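Side-chain contact in mannosephosphate isomerase, putative (Archaeoglobus fulgidus, PDB 1ZX5), which probably interconverts mannose 6-phosphate and fructose 6-phosphate as a zinc-dependent isomerase of the type 1 family: residues 3-6 with 7-10. Residues are numbered along the deposited sequence; the frame is centred on the assembly and turned at random.
Sequences ELPS and FIFQ
S6 CB sits squarely over the ring of its neighbour F7, 3.6 Å from the centroid and only 5° off the ring normal, a CH-pi contact between consecutive residues. In F7, chi1 (-46°) puts CG beside the backbone N and anti to the carbonyl carbon, which carries the ring back along the chain, and chi2 (-62°) turns its face to S6 CB. Across the bend, I8 CG1 meets P5 CG at 4.1 Å, the two side chains crossing at about a right angle, while I8 CD1 lies 4.4 Å from L4 CD1 in a looser apolar touch. This loop leads into strand 9-10, an edge strand of a three-stranded antiparallel sheet, as the backbone bond of F9 with L53 marks, at the end of the molecule that carries the C-terminal cupin domain. Residues of that domain hold the bend. E265 accepts hydrogen bonds from the backbone N-H of S6 through OE1 and of F7 through OE2, and S6 OG is hydrogen-bonded to T281 OG1 and K264 N, so the hydroxyl is satisfied although buried. Farther out, F284 packs edge-to-face with F7, and L4 rests on L64, H68 and L72 of helix 61-73.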
loop_
_atom_site.group_PDB
_atom_site.type_symbol
_atom_site.label_atom_id
_atom_site.label_comp_id
_atom_site.label_asym_id
_atom_site.label_seq_id
_atom_site.Cartn_x
_atom_site.Cartn_y
_atom_site.Cartn_z
ATOM N N GLU A 3 3.088 18.280 19.924
ATOM C CA GLU A 3 4.532 18.110 20.126
ATOM C C GLU A 3 5.285 17.803 18.822
ATOM O O GLU A 3 6.496 18.025 18.729
ATOM C CB GLU A 3 4.795 16.952 21.102
ATOM C CG GLU A 3 4.149 17.084 22.484
ATOM C CD GLU A 3 4.139 15.759 23.251
ATOM O OE1 GLU A 3 5.183 15.058 23.269
ATOM O OE2 GLU A 3 3.084 15.414 23.836
ATOM N N LEU A 4 4.573 17.279 17.828
ATOM C CA LEU A 4 5.217 16.780 16.618
ATOM C C LEU A 4 5.302 17.831 15.513
ATOM O O LEU A 4 4.410 18.672 15.390
ATOM C CB LEU A 4 4.508 15.518 16.114
ATOM C CG LEU A 4 4.490 14.302 17.046
ATOM C CD1 LEU A 4 3.591 13.214 16.474
ATOM C CD2 LEU A 4 5.903 13.767 17.320
ATOM N N PRO A 5 6.372 17.775 14.692
ATOM C CA PRO A 5 6.457 18.678 13.546
ATOM C C PRO A 5 5.433 18.285 12.488
ATOM O O PRO A 5 4.794 17.239 12.611
ATOM C CB PRO A 5 7.880 18.454 13.029
ATOM C CG PRO A 5 8.228 17.083 13.467
ATOM C CD PRO A 5 7.535 16.872 14.774
ATOM N N SER A 6 5.272 19.126 11.472
ATOM C CA SER A 6 4.354 18.855 10.372
ATOM C C SER A 6 4.783 17.672 9.501
ATOM O O SER A 6 3.940 16.945 8.986
ATOM C CB SER A 6 4.203 20.092 9.489
ATOM O OG SER A 6 3.346 21.036 10.079
ATOM N N PHE A 7 6.091 17.505 9.327
ATOM C CA PHE A 7 6.630 16.575 8.358
ATOM C C PHE A 7 7.683 15.666 8.980
ATOM O O PHE A 7 8.742 16.129 9.419
ATOM C CB PHE A 7 7.211 17.331 7.153
ATOM C CG PHE A 7 6.308 18.418 6.617
ATOM C CD1 PHE A 7 5.048 18.111 6.100
ATOM C CD2 PHE A 7 6.717 19.744 6.639
ATOM C CE1 PHE A 7 4.210 19.119 5.615
ATOM C CE2 PHE A 7 5.890 20.754 6.154
ATOM C CZ PHE A 7 4.634 20.435 5.636
ATOM N N ILE A 8 7.370 14.374 9.018
ATOM C CA ILE A 8 8.245 13.368 9.589
ATOM C C ILE A 8 8.756 12.483 8.457
ATOM O O ILE A 8 7.984 12.027 7.615
ATOM C CB ILE A 8 7.527 12.556 10.698
ATOM C CG1 ILE A 8 7.162 13.488 11.869
ATOM C CG2 ILE A 8 8.385 11.346 11.161
ATOM C CD1 ILE A 8 6.182 12.887 12.890
ATOM N N PHE A 9 10.068 12.275 8.435
ATOM C CA PHE A 9 10.723 11.535 7.366
ATOM C C PHE A 9 11.269 10.215 7.897
ATOM O O PHE A 9 11.498 10.086 9.096
ATOM C CB PHE A 9 11.819 12.411 6.744
ATOM C CG PHE A 9 11.269 13.629 6.061
ATOM C CD1 PHE A 9 10.789 13.551 4.758
ATOM C CD2 PHE A 9 11.171 14.846 6.743
ATOM C CE1 PHE A 9 10.249 14.664 4.129
ATOM C CE2 PHE A 9 10.623 15.966 6.120
ATOM C CZ PHE A 9 10.160 15.875 4.812
ATOM N N GLN A 10 11.451 9.229 7.020
ATOM C CA GLN A 10 12.171 8.009 7.418
ATOM C C GLN A 10 13.642 8.326 7.548
ATOM O O GLN A 10 14.196 9.010 6.694
ATOM C CB GLN A 10 11.998 6.868 6.408
ATOM C CG GLN A 10 10.628 6.260 6.438
ATOM C CD GLN A 10 10.560 4.875 5.826
ATOM O OE1 GLN A 10 11.307 4.519 4.911
ATOM N NE2 GLN A 10 9.637 4.098 6.312
#